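Local coordinates for uncharacterized protein MG376 homolog (Mycoplasma pneumoniae, PDB 2HQL) that probably binds single-stranded DNA through a small OB-fold domain, at residues A[18-23]-A[27-32]; A[77-82]-A[86-91]; A[61-64]-A[69-72]; A[35-40]-A[44-49]. All blocks are in the same frame, centred on the assembly; numbering follows the deposited sequence.

Contact 1. Residues A[18-23]-A[27-32]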
loop_
_atom_site.group_PDB
_atom_site.type_symbol
_atom_site.label_atom_id
_atom_site.label_comp_id
_atom_site.label_asym_id
_atom_site.label_seq_id
_atom_site.Cartn_x
_atom_site.Cartn_y
_atom_site.Cartn_z
ATOM N N GLU A 18 9.478 -1.773 -14.236
ATOM C CA GLU A 18 9.948 -3.100 -14.622
ATOM C C GLU A 18 9.254 -3.690 -15.849
ATOM O O GLU A 18 9.860 -4.444 -16.612
ATOM C CB GLU A 18 9.787 -4.059 -13.442
ATOM C CG GLU A 18 10.632 -3.706 -12.223
ATOM C CD GLU A 18 12.115 -3.855 -12.479
ATOM O OE1 GLU A 18 12.505 -4.937 -12.962
ATOM O OE2 GLU A 18 12.888 -2.911 -12.198
ATOM N N SER A 19 7.978 -3.352 -16.018
ATOM C CA SER A 19 7.167 -3.829 -17.127
ATOM C C SER A 19 5.835 -3.115 -17.024
ATOM O O SER A 19 5.569 -2.451 -16.029
ATOM C CB SER A 19 6.956 -5.334 -17.021
ATOM O OG SER A 19 6.204 -5.649 -15.872
ATOM N N SER A 20 4.997 -3.246 -18.047
ATOM C CA SER A 20 3.698 -2.583 -18.035
ATOM C C SER A 20 2.826 -3.067 -19.187
ATOM O O SER A 20 3.333 -3.619 -20.155
ATOM C CB SER A 20 3.885 -1.066 -18.148
ATOM O OG SER A 20 4.416 -0.718 -19.415
ATOM N N CYS A 21 1.514 -2.861 -19.084
ATOM C CA CYS A 21 0.612 -3.279 -20.152
ATOM C C CYS A 21 -0.793 -2.698 -20.048
ATOM O O CYS A 21 -1.242 -2.292 -18.975
ATOM C CB CYS A 21 0.522 -4.809 -20.214
ATOM S SG CYS A 21 -0.330 -5.594 -18.833
ATOM N N TRP A 22 -1.478 -2.685 -21.189
ATOM C CA TRP A 22 -2.838 -2.171 -21.296
ATOM C C TRP A 22 -3.867 -3.269 -21.088
ATOM O O TRP A 22 -3.665 -4.402 -21.528
ATOM C CB TRP A 22 -3.074 -1.551 -22.681
ATOM C CG TRP A 22 -2.420 -0.211 -22.895
ATOM C CD1 TRP A 22 -1.238 0.045 -23.549
ATOM C CD2 TRP A 22 -2.927 1.065 -22.472
ATOM N NE1 TRP A 22 -0.990 1.399 -23.562
ATOM C CE2 TRP A 22 -2.009 2.048 -22.908
ATOM C CE3 TRP A 22 -4.072 1.470 -21.762
ATOM C CZ2 TRP A 22 -2.199 3.412 -22.662
ATOM C CZ3 TRP A 22 -4.261 2.828 -21.515
ATOM C CH2 TRP A 22 -3.326 3.783 -21.968
ATOM N N SER A 23 -4.964 -2.923 -20.410
ATOM C CA SER A 23 -6.064 -3.846 -20.175
ATOM C C SER A 23 -6.692 -4.031 -21.549
ATOM O O SER A 23 -6.278 -3.375 -22.505
ATOM C CB SER A 23 -7.079 -3.239 -19.214
ATOM O OG SER A 23 -7.579 -2.019 -19.727
ATOM N N THR A 27 -8.986 0.425 -20.860
ATOM C CA THR A 27 -9.636 1.157 -19.775
ATOM C C THR A 27 -8.558 1.740 -18.832
ATOM O O THR A 27 -8.742 2.799 -18.222
ATOM C CB THR A 27 -10.507 0.208 -18.936
ATOM O OG1 THR A 27 -11.038 -0.836 -19.772
ATOM C CG2 THR A 27 -11.634 0.978 -18.276
ATOM N N GLY A 28 -7.441 1.022 -18.713
ATOM C CA GLY A 28 -6.347 1.454 -17.865
ATOM C C GLY A 28 -4.994 0.939 -18.318
ATOM O O GLY A 28 -4.891 0.037 -19.148
ATOM N N PHE A 29 -3.939 1.526 -17.768
ATOM C CA PHE A 29 -2.574 1.123 -18.099
ATOM C C PHE A 29 -1.890 0.681 -16.818
ATOM O O PHE A 29 -1.849 1.432 -15.842
ATOM C CB PHE A 29 -1.801 2.295 -18.705
ATOM C CG PHE A 29 -0.458 1.920 -19.260
ATOM C CD1 PHE A 29 -0.360 1.026 -20.324
ATOM C CD2 PHE A 29 0.707 2.483 -18.742
ATOM C CE1 PHE A 29 0.873 0.697 -20.872
ATOM C CE2 PHE A 29 1.964 2.160 -19.285
ATOM C CZ PHE A 29 2.044 1.265 -20.354
ATOM N N LEU A 30 -1.350 -0.532 -16.824
ATOM C CA LEU A 30 -0.690 -1.055 -15.646
ATOM C C LEU A 30 0.807 -1.133 -15.761
ATOM O O LEU A 30 1.351 -1.659 -16.734
ATOM C CB LEU A 30 -1.232 -2.439 -15.285
ATOM C CG LEU A 30 -2.595 -2.454 -14.591
ATOM C CD1 LEU A 30 -3.722 -2.184 -15.598
ATOM C CD2 LEU A 30 -2.772 -3.813 -13.917
ATOM N N VAL A 31 1.454 -0.611 -14.727
ATOM C CA VAL A 31 2.901 -0.591 -14.627
ATOM C C VAL A 31 3.342 -1.348 -13.364
ATOM O O VAL A 31 2.654 -1.341 -12.342
ATOM C CB VAL A 31 3.427 0.877 -14.587
ATOM C CG1 VAL A 31 4.950 0.898 -14.361
ATOM C CG2 VAL A 31 3.071 1.586 -15.895
ATOM N N THR A 32 4.475 -2.034 -13.457
ATOM C CA THR A 32 5.016 -2.762 -12.322
ATOM C C THR A 32 6.363 -2.157 -11.971
ATOM O O THR A 32 7.283 -2.111 -12.798
ATOM C CB THR A 32 5.168 -4.246 -12.619
ATOM O OG1 THR A 32 3.865 -4.830 -12.719
ATOM C CG2 THR A 32 5.929 -4.935 -11.491
#

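Contact 2. Residues A[77-82]-A[86-91]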
loop_
_atom_site.group_PDB
_atom_site.type_symbol
_atom_site.label_atom_id
_atom_site.label_comp_id
_atom_site.label_asym_id
_atom_site.label_seq_id
_atom_site.Cartn_x
_atom_site.Cartn_y
_atom_site.Cartn_z
ATOM N N ARG A 77 -5.358 0.229 -3.219
ATOM C CA ARG A 77 -6.519 -0.618 -3.522
ATOM C C ARG A 77 -6.117 -2.088 -3.449
ATOM O O ARG A 77 -4.948 -2.410 -3.293
ATOM C CB ARG A 77 -7.030 -0.348 -4.947
ATOM C CG ARG A 77 -7.268 1.101 -5.289
ATOM C CD ARG A 77 -8.285 1.709 -4.352
ATOM N NE ARG A 77 -8.855 2.934 -4.899
ATOM C CZ ARG A 77 -9.746 3.682 -4.263
ATOM N NH1 ARG A 77 -10.158 3.332 -3.058
ATOM N NH2 ARG A 77 -10.235 4.771 -4.838
ATOM N N THR A 78 -7.100 -2.973 -3.576
ATOM C CA THR A 78 -6.854 -4.401 -3.564
ATOM C C THR A 78 -7.936 -5.102 -4.373
ATOM O O THR A 78 -8.985 -4.524 -4.650
ATOM C CB THR A 78 -6.912 -5.011 -2.134
ATOM O OG1 THR A 78 -8.255 -4.936 -1.643
ATOM C CG2 THR A 78 -5.970 -4.289 -1.181
ATOM N N TYR A 79 -7.661 -6.345 -4.763
ATOM C CA TYR A 79 -8.633 -7.176 -5.470
ATOM C C TYR A 79 -8.406 -8.580 -4.929
ATOM O O TYR A 79 -7.355 -8.859 -4.352
ATOM C CB TYR A 79 -8.458 -7.130 -7.001
ATOM C CG TYR A 79 -7.212 -7.788 -7.550
ATOM C CD1 TYR A 79 -6.017 -7.086 -7.658
ATOM C CD2 TYR A 79 -7.237 -9.113 -7.998
ATOM C CE1 TYR A 79 -4.882 -7.682 -8.200
ATOM C CE2 TYR A 79 -6.104 -9.717 -8.544
ATOM C CZ TYR A 79 -4.934 -8.995 -8.642
ATOM O OH TYR A 79 -3.808 -9.576 -9.188
ATOM N N LEU A 80 -9.384 -9.457 -5.090
ATOM C CA LEU A 80 -9.241 -10.812 -4.584
ATOM C C LEU A 80 -8.611 -11.839 -5.518
ATOM O O LEU A 80 -8.946 -11.940 -6.697
ATOM C CB LEU A 80 -10.595 -11.350 -4.137
ATOM C CG LEU A 80 -10.609 -12.797 -3.644
ATOM C CD1 LEU A 80 -9.932 -12.885 -2.279
ATOM C CD2 LEU A 80 -12.052 -13.282 -3.576
ATOM N N GLU A 81 -7.686 -12.605 -4.954
ATOM C CA GLU A 81 -7.026 -13.689 -5.653
ATOM C C GLU A 81 -7.895 -14.865 -5.176
ATOM O O GLU A 81 -7.591 -15.510 -4.174
ATOM C CB GLU A 81 -5.594 -13.832 -5.139
ATOM C CG GLU A 81 -4.782 -14.884 -5.854
ATOM C CD GLU A 81 -4.270 -14.396 -7.196
ATOM O OE1 GLU A 81 -4.863 -13.440 -7.745
ATOM O OE2 GLU A 81 -3.280 -14.969 -7.708
ATOM N N ARG A 82 -8.994 -15.110 -5.880
ATOM C CA ARG A 82 -9.941 -16.163 -5.506
ATOM C C ARG A 82 -9.355 -17.520 -5.155
ATOM O O ARG A 82 -10.012 -18.320 -4.490
ATOM C CB ARG A 82 -10.983 -16.363 -6.602
ATOM C CG ARG A 82 -11.704 -15.106 -7.044
ATOM C CD ARG A 82 -12.876 -15.510 -7.905
ATOM N NE ARG A 82 -13.365 -14.449 -8.776
ATOM C CZ ARG A 82 -14.375 -14.615 -9.624
ATOM N NH1 ARG A 82 -14.987 -15.793 -9.697
ATOM N NH2 ARG A 82 -14.763 -13.615 -10.401
ATOM N N ILE A 86 -6.041 -14.627 -1.291
ATOM C CA ILE A 86 -5.243 -13.496 -0.840
ATOM C C ILE A 86 -5.746 -12.250 -1.561
ATOM O O ILE A 86 -6.023 -12.292 -2.765
ATOM C CB ILE A 86 -3.731 -13.689 -1.168
ATOM C CG1 ILE A 86 -3.168 -14.871 -0.376
ATOM C CG2 ILE A 86 -2.947 -12.432 -0.809
ATOM C CD1 ILE A 86 -1.695 -15.140 -0.633
ATOM N N TRP A 87 -5.888 -11.153 -0.820
ATOM C CA TRP A 87 -6.321 -9.894 -1.404
ATOM C C TRP A 87 -5.061 -9.182 -1.850
ATOM O O TRP A 87 -4.295 -8.690 -1.028
ATOM C CB TRP A 87 -7.073 -9.047 -0.381
ATOM C CG TRP A 87 -8.379 -9.628 -0.024
ATOM C CD1 TRP A 87 -8.603 -10.740 0.729
ATOM C CD2 TRP A 87 -9.658 -9.184 -0.477
ATOM N NE1 TRP A 87 -9.946 -11.021 0.773
ATOM C CE2 TRP A 87 -10.617 -10.079 0.037
ATOM C CE3 TRP A 87 -10.088 -8.116 -1.272
ATOM C CZ2 TRP A 87 -11.979 -9.940 -0.219
ATOM C CZ3 TRP A 87 -11.436 -7.979 -1.525
ATOM C CH2 TRP A 87 -12.367 -8.883 -1.001
ATOM N N LYS A 88 -4.843 -9.149 -3.157
ATOM C CA LYS A 88 -3.659 -8.529 -3.734
ATOM C C LYS A 88 -3.762 -7.009 -3.677
ATOM O O LYS A 88 -4.856 -6.466 -3.676
ATOM C CB LYS A 88 -3.484 -9.005 -5.187
ATOM C CG LYS A 88 -3.368 -10.526 -5.349
ATOM C CD LYS A 88 -1.995 -11.016 -4.943
ATOM C CE LYS A 88 -1.949 -12.536 -4.722
ATOM N NZ LYS A 88 -0.640 -12.988 -4.134
ATOM N N THR A 89 -2.619 -6.332 -3.618
ATOM C CA THR A 89 -2.573 -4.869 -3.559
ATOM C C THR A 89 -2.106 -4.165 -4.849
ATOM O O THR A 89 -1.161 -4.605 -5.515
ATOM C CB THR A 89 -1.657 -4.420 -2.412
ATOM O OG1 THR A 89 -2.267 -4.764 -1.168
ATOM C CG2 THR A 89 -1.414 -2.931 -2.454
ATOM N N THR A 90 -2.784 -3.072 -5.190
ATOM C CA THR A 90 -2.441 -2.257 -6.362
ATOM C C THR A 90 -2.594 -0.793 -5.971
ATOM O O THR A 90 -3.384 -0.465 -5.085
ATOM C CB THR A 90 -3.383 -2.506 -7.580
ATOM O OG1 THR A 90 -4.732 -2.166 -7.231
ATOM C CG2 THR A 90 -3.327 -3.951 -8.021
ATOM N N ILE A 91 -1.839 0.089 -6.615
ATOM C CA ILE A 91 -1.955 1.505 -6.307
ATOM C C ILE A 91 -2.566 2.267 -7.462
ATOM O O ILE A 91 -2.023 2.276 -8.558
ATOM C CB ILE A 91 -0.598 2.182 -5.999
ATOM C CG1 ILE A 91 0.156 1.406 -4.905
ATOM C CG2 ILE A 91 -0.838 3.632 -5.554
ATOM C CD1 ILE A 91 0.922 0.203 -5.424
#

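Contact 3. Residues A[61-64]-A[69-72]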
loop_
_atom_site.group_PDB
_atom_site.type_symbol
_atom_site.label_atom_id
_atom_site.label_comp_id
_atom_site.label_asym_id
_atom_site.label_seq_id
_atom_site.Cartn_x
_atom_site.Cartn_y
_atom_site.Cartn_z
ATOM N N GLU A 61 2.039 5.796 -19.745
ATOM C CA GLU A 61 2.679 5.073 -20.840
ATOM C C GLU A 61 3.800 5.901 -21.472
ATOM O O GLU A 61 4.813 5.356 -21.906
ATOM C CB GLU A 61 1.634 4.697 -21.886
ATOM C CG GLU A 61 2.219 4.156 -23.164
ATOM C CD GLU A 61 1.158 3.780 -24.166
ATOM O OE1 GLU A 61 0.275 4.619 -24.448
ATOM O OE2 GLU A 61 1.211 2.642 -24.667
ATOM N N LYS A 62 3.614 7.219 -21.521
ATOM C CA LYS A 62 4.621 8.111 -22.076
ATOM C C LYS A 62 5.798 8.252 -21.104
ATOM O O LYS A 62 6.957 8.103 -21.496
ATOM C CB LYS A 62 3.998 9.475 -22.381
ATOM C CG LYS A 62 3.018 9.417 -23.546
ATOM C CD LYS A 62 2.344 10.756 -23.832
ATOM C CE LYS A 62 1.554 10.680 -25.132
ATOM N NZ LYS A 62 0.717 11.879 -25.364
ATOM N N HIS A 63 5.497 8.538 -19.840
ATOM C CA HIS A 63 6.533 8.661 -18.820
ATOM C C HIS A 63 7.281 7.340 -18.803
ATOM O O HIS A 63 8.450 7.277 -18.439
ATOM C CB HIS A 63 5.905 8.907 -17.448
ATOM C CG HIS A 63 6.891 8.932 -16.319
ATOM N ND1 HIS A 63 7.765 7.902 -16.075
ATOM C CD2 HIS A 63 7.127 9.867 -15.365
ATOM C CE1 HIS A 63 8.505 8.196 -15.017
ATOM N NE2 HIS A 63 8.137 9.380 -14.569
ATOM N N THR A 64 6.586 6.285 -19.206
ATOM C CA THR A 64 7.169 4.956 -19.262
ATOM C C THR A 64 8.157 4.820 -20.430
ATOM O O THR A 64 9.208 4.192 -20.308
ATOM C CB THR A 64 6.044 3.901 -19.379
ATOM O OG1 THR A 64 5.668 3.464 -18.065
ATOM C CG2 THR A 64 6.472 2.727 -20.232
ATOM N N THR A 69 12.709 5.356 -13.759
ATOM C CA THR A 69 12.086 5.410 -12.442
ATOM C C THR A 69 10.856 6.295 -12.542
ATOM O O THR A 69 10.665 6.992 -13.539
ATOM C CB THR A 69 13.015 6.020 -11.355
ATOM O OG1 THR A 69 13.026 7.446 -11.476
ATOM C CG2 THR A 69 14.431 5.490 -11.492
ATOM N N ILE A 70 10.021 6.253 -11.513
ATOM C CA ILE A 70 8.826 7.073 -11.472
ATOM C C ILE A 70 8.397 7.201 -10.021
ATOM O O ILE A 70 8.542 6.257 -9.245
ATOM C CB ILE A 70 7.664 6.456 -12.295
ATOM C CG1 ILE A 70 6.475 7.435 -12.309
ATOM C CG2 ILE A 70 7.257 5.100 -11.695
ATOM C CD1 ILE A 70 5.332 7.054 -13.219
ATOM N N SER A 71 7.897 8.383 -9.658
ATOM C CA SER A 71 7.423 8.660 -8.301
ATOM C C SER A 71 5.985 9.086 -8.461
ATOM O O SER A 71 5.667 9.791 -9.409
ATOM C CB SER A 71 8.205 9.814 -7.660
ATOM O OG SER A 71 9.595 9.541 -7.615
ATOM N N ILE A 72 5.112 8.673 -7.549
ATOM C CA ILE A 72 3.707 9.059 -7.649
ATOM C C ILE A 72 3.042 9.319 -6.304
ATOM O O ILE A 72 3.651 9.190 -5.240
ATOM C CB ILE A 72 2.833 7.955 -8.337
ATOM C CG1 ILE A 72 2.855 6.676 -7.486
ATOM C CG2 ILE A 72 3.316 7.675 -9.765
ATOM C CD1 ILE A 72 1.720 5.720 -7.789
HETATM O O HOH W 1 9.119 10.282 -11.531
#

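Contact 4. Residues A[35-40]-A[44-49]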
loop_
_atom_site.group_PDB
_atom_site.type_symbol
_atom_site.label_atom_id
_atom_site.label_comp_id
_atom_site.label_asym_id
_atom_site.label_seq_id
_atom_site.Cartn_x
_atom_site.Cartn_y
_atom_site.Cartn_z
ATOM N N GLN A 35 11.257 -1.521 -5.962
ATOM C CA GLN A 35 11.846 -0.613 -4.986
ATOM C C GLN A 35 12.846 -1.460 -4.224
ATOM O O GLN A 35 12.511 -2.566 -3.821
ATOM C CB GLN A 35 10.787 -0.068 -4.017
ATOM C CG GLN A 35 11.316 1.043 -3.116
ATOM C CD GLN A 35 10.249 1.706 -2.267
ATOM O OE1 GLN A 35 9.861 1.197 -1.209
ATOM N NE2 GLN A 35 9.761 2.850 -2.734
ATOM N N MET A 36 14.066 -0.960 -4.032
ATOM C CA MET A 36 15.081 -1.731 -3.308
ATOM C C MET A 36 14.749 -1.925 -1.828
ATOM O O MET A 36 14.227 -1.032 -1.161
ATOM C CB MET A 36 16.457 -1.083 -3.468
ATOM C CG MET A 36 16.897 -0.947 -4.932
ATOM S SD MET A 36 16.593 -2.454 -5.910
ATOM C CE MET A 36 17.765 -3.605 -5.176
ATOM N N ARG A 37 15.072 -3.116 -1.333
ATOM C CA ARG A 37 14.797 -3.528 0.033
ATOM C C ARG A 37 16.042 -4.220 0.598
ATOM O O ARG A 37 16.857 -4.764 -0.144
ATOM C CB ARG A 37 13.619 -4.522 0.012
ATOM C CG ARG A 37 13.140 -5.086 1.349
ATOM C CD ARG A 37 12.370 -4.056 2.167
ATOM N NE ARG A 37 11.609 -4.681 3.242
ATOM C CZ ARG A 37 10.525 -5.429 3.047
ATOM N NH1 ARG A 37 10.074 -5.633 1.818
ATOM N NH2 ARG A 37 9.909 -6.008 4.077
ATOM N N PHE A 38 16.191 -4.171 1.916
ATOM C CA PHE A 38 17.296 -4.830 2.600
ATOM C C PHE A 38 16.699 -5.919 3.468
ATOM O O PHE A 38 15.504 -5.923 3.744
ATOM C CB PHE A 38 18.066 -3.846 3.503
ATOM C CG PHE A 38 19.175 -3.118 2.799
ATOM C CD1 PHE A 38 20.371 -3.771 2.493
ATOM C CD2 PHE A 38 18.997 -1.806 2.375
ATOM C CE1 PHE A 38 21.374 -3.126 1.768
ATOM C CE2 PHE A 38 19.989 -1.145 1.646
ATOM C CZ PHE A 38 21.186 -1.808 1.340
ATOM N N PHE A 39 17.542 -6.857 3.856
ATOM C CA PHE A 39 17.175 -7.926 4.768
ATOM C C PHE A 39 18.496 -8.273 5.416
ATOM O O PHE A 39 19.210 -9.145 4.936
ATOM C CB PHE A 39 16.641 -9.156 4.053
ATOM C CG PHE A 39 16.339 -10.304 4.999
ATOM C CD1 PHE A 39 15.143 -10.338 5.710
ATOM C CD2 PHE A 39 17.289 -11.299 5.242
ATOM C CE1 PHE A 39 14.895 -11.342 6.653
ATOM C CE2 PHE A 39 17.058 -12.310 6.183
ATOM C CZ PHE A 39 15.859 -12.333 6.892
ATOM N N GLY A 40 18.814 -7.592 6.510
ATOM C CA GLY A 40 20.102 -7.792 7.137
ATOM C C GLY A 40 21.097 -7.075 6.244
ATOM O O GLY A 40 20.994 -5.869 6.023
ATOM N N PHE A 44 17.923 -6.650 -1.641
ATOM C CA PHE A 44 16.897 -7.363 -2.367
ATOM C C PHE A 44 15.952 -6.406 -3.122
ATOM O O PHE A 44 16.335 -5.299 -3.474
ATOM C CB PHE A 44 16.130 -8.231 -1.361
ATOM C CG PHE A 44 15.291 -9.274 -1.994
ATOM C CD1 PHE A 44 15.860 -10.450 -2.471
ATOM C CD2 PHE A 44 13.931 -9.054 -2.189
ATOM C CE1 PHE A 44 15.079 -11.398 -3.143
ATOM C CE2 PHE A 44 13.145 -9.983 -2.858
ATOM C CZ PHE A 44 13.717 -11.162 -3.338
ATOM N N THR A 45 14.712 -6.821 -3.346
ATOM C CA THR A 45 13.774 -5.997 -4.086
ATOM C C THR A 45 12.305 -6.180 -3.688
ATOM O O THR A 45 11.903 -7.242 -3.222
ATOM C CB THR A 45 13.940 -6.288 -5.590
ATOM O OG1 THR A 45 12.855 -5.720 -6.324
ATOM C CG2 THR A 45 13.970 -7.795 -5.835
ATOM N N ASP A 46 11.523 -5.112 -3.841
ATOM C CA ASP A 46 10.086 -5.139 -3.578
ATOM C C ASP A 46 9.423 -4.741 -4.891
ATOM O O ASP A 46 9.874 -3.818 -5.561
ATOM C CB ASP A 46 9.667 -4.143 -2.493
ATOM C CG ASP A 46 9.697 -4.742 -1.096
ATOM O OD1 ASP A 46 9.625 -5.983 -0.962
ATOM O OD2 ASP A 46 9.773 -3.961 -0.128
ATOM N N TYR A 47 8.377 -5.462 -5.270
ATOM C CA TYR A 47 7.664 -5.169 -6.500
ATOM C C TYR A 47 6.247 -4.748 -6.179
ATOM O O TYR A 47 5.571 -5.358 -5.339
ATOM C CB TYR A 47 7.641 -6.383 -7.418
ATOM C CG TYR A 47 8.927 -6.610 -8.192
ATOM C CD1 TYR A 47 8.967 -6.446 -9.576
ATOM C CD2 TYR A 47 10.088 -7.033 -7.549
ATOM C CE1 TYR A 47 10.128 -6.708 -10.298
ATOM C CE2 TYR A 47 11.253 -7.298 -8.266
ATOM C CZ TYR A 47 11.261 -7.137 -9.636
ATOM O OH TYR A 47 12.398 -7.434 -10.349
ATOM N N TYR A 48 5.814 -3.693 -6.867
ATOM C CA TYR A 48 4.492 -3.120 -6.691
ATOM C C TYR A 48 3.840 -2.963 -8.045
ATOM O O TYR A 48 4.526 -2.820 -9.058
ATOM C CB TYR A 48 4.617 -1.755 -6.027
ATOM C CG TYR A 48 5.283 -1.817 -4.672
ATOM C CD1 TYR A 48 4.595 -2.304 -3.563
ATOM C CD2 TYR A 48 6.604 -1.403 -4.500
ATOM C CE1 TYR A 48 5.202 -2.375 -2.321
ATOM C CE2 TYR A 48 7.223 -1.473 -3.254
ATOM C CZ TYR A 48 6.514 -1.957 -2.177
ATOM O OH TYR A 48 7.097 -2.027 -0.941
ATOM N N VAL A 49 2.513 -3.008 -8.061
ATOM C CA VAL A 49 1.773 -2.841 -9.296
ATOM C C VAL A 49 0.960 -1.573 -9.148
ATOM O O VAL A 49 0.213 -1.405 -8.194
ATOM C CB VAL A 49 0.827 -4.022 -9.572
ATOM C CG1 VAL A 49 0.050 -3.768 -10.846
ATOM C CG2 VAL A 49 1.617 -5.312 -9.686
#

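Contact 1. Residues A[18-23]-A[27-32]
Trp22 and Phe29 form the tightly packed part of this strand pair. They face each other as a non-hydrogen-bonded antiparallel pair, and CB of Phe29 sits over the six-membered ring of Trp22, 3.8 Å from its centroid and only 10° off the ring normal. The phenyl ring continues across the same indole, its plane tilted 49° to the five-membered ring, with centroids 4.3 Å apart. Phe29 reaches this place because its CG is anti to the backbone N (chi1 -171°), while the indole NE1 is spoken for by Glu61 of helix 54-64. Ser20 and Val31 continue this face, with Ser20 CB 3.6 Å from Val31 CG2, and Leu60 of the same helix packs on both Phe29 and Val31.

The other face, with Ser19, Cys21, Leu30 and Thr32, is looser: Ser19 and Cys21 are exposed, and Cys21 SG stays 4.8 Å from Leu30 CB. Between the two faces, backbone bonds join the strands, among them Leu30 N to Cys21 O at 2.8 Å. Near the turn, Gly28 N donates to Ser23 OG at 3.2 Å. At the far end Glu18 N reaches Thr32 O at 2.6 Å and Thr32 N reaches Ser19 O at 2.8 Å; two residues thus oppose one, the mark of a classic beta bulge in an antiparallel hairpin, here the first hairpin of an OB-fold protein.

Contact 2. Residues A[77-82]-A[86-91]
The Tyr79 ring carries Lys88 CB over one face, 3.9 Å from the ring centroid and 26° off the normal, and has Thr90 CG2 at its edge, 4.0 Å from CE1. Tyr79 CG lies between the backbone N and the carbonyl carbon, which folds the ring back across the neighbouring strand. The second flat group is the Trp87 indole. Leu80 CD1 covers one face, 3.7 Å from the centroid of the five-membered ring and 18° off its normal, while Thr78 OG1 approaches the edge at 3.7 Å from CE3. The two CH-pi contacts, Lys88 CB over Tyr79 and Leu80 CD1 over Trp87, lie on different faces of the hairpin: Tyr79, Lys88 and Thr90 line one, Thr78, Leu80, Trp87 and Thr89 the other. The second subunit reaches both, with a polar bond from its Asp46 to Thr78 OG1 and its Tyr47 ring meeting the indole.

Farther out, the aliphatic part of Lys88 runs past Glu81, CE standing 3.8 Å from Glu81 CG. Their opposite charges stay 4.9 Å apart between Glu81 OE2 and Lys88 NZ, so any attraction is probably modest. At the base Arg77 N donates to Thr90 O (2.8 Å) and Thr90 N to Arg77 O; nearer the tip the bond from Lys88 N to Tyr79 O is weak.

The short segments run antiparallel at 145°, forming a twisted arm of strands 69-81 and 86-96. At its base Arg77 forms a salt bridge with Glu92, and Ile91 pairs through its backbone with strand 42-53 and packs on Ile72 and Leu76 of strand 69-81.

Contact 3. Residues A[61-64]-A[69-72]
His63 meets Thr69 and Ile70 where the last turn of helix 54-64 faces the beginning of strand 69-81. Along the helix, Glu61 comes first and turns to another strand, its side chain touching Phe29 of strand 28-39. His63 follows as the residue that makes the crossing. Its CG is anti to the backbone N (chi1 175°), a torsion that extends the imidazole from the helix toward the strand. Ile70 CG1 lies over one face of this ring, 3.7 Å from the centroid and 25° off the normal, a CH-pi contact displaced toward the rim. The nearest carbon on the same side chain is Ile70 CB, 3.3 Å from His63 CE1, while CD1 spreads farther along the ring, 3.8 Å from ND1.

A water accepts a bond from Ser71 N at 2.9 Å and stands 3.3 Å from His63 NE2, a weak link that bridges helix to strand through solvent. Thr69 O is buried here without a hydrogen-bond partner in the model.

Thr64 ends the segment by packing on Ile17 and Ser20 of strand 9-22 and on Phe29 and Val31 of strand 28-39. Around the central pair, Ile17 and Ile96 also touch His63, Tyr67 meets its ring, and Ile70 touches Ile33 and Ile96. The helix end thereby packs against strands 9-22, 28-39 and 86-96 as well as 69-81.

Contact 4. Residues A[35-40]-A[44-49]
Arg37 and Asp46 face the same way across an antiparallel beta hairpin, the extended arm formed by strands 28-39 and 42-53 in this OB-fold protein. Their side chains cross at a slant, with the guanidinium and carboxylate planes 51° apart, so the groups do not lie flat against one another. Contact is made by a single nitrogen: Arg37 NH1 faces both oxygens of Asp46, 2.6 Å from OD2 and 2.8 Å from OD1, the carboxylate lying at the edge of the guanidinium. The pairing with OD2 is a salt bridge, although as a hydrogen bond it is weak, bent to 124°. The arginine first extends, CG anti to the backbone N, then bends at chi2 (73°), bringing its end alongside the acid. The pair sits at the subunit boundary, where NH1 also bonds Thr78 O of the second subunit.

Gln35 stands on the same face, its CB at the edge of the Tyr48 ring, 3.9 Å from CE2. Its amide turns elsewhere, NE2 to Glu14 O and OE1 to Asn9 of the second subunit. The Phe44 ring leads away from Arg37 and meets the ring of Trp87 of the second subunit.

Backbone bonds fix the register: Gln35 N to Asp46 O and Asp46 N to Gln35 O are both 2.7 Å, and Phe44 N reaches Arg37 O at 2.6 Å.

In the fold
Contact 3 is the buried one, its centre about 9 Å from the centre of the chain, and joins helix to strand by ring-face packing and a water. Contacts 1 and 4 are partly buried and share strand 28-39, but the first packs aromatic rings beneath the helix whereas the second uses a salt bridge at a subunit boundary. Contact 2, a surface hairpin, relies on CH-pi packing and touches the second subunit, as contact 4 does. Ile91 N and Val49 O, 3.0 Å apart in a probable hydrogen bond, connect contacts 2 and 4, while Phe29 CE2, packed 3.4 Å from Glu61 CA, ties contact 1 to contact 3. All four reach one mixed sheet.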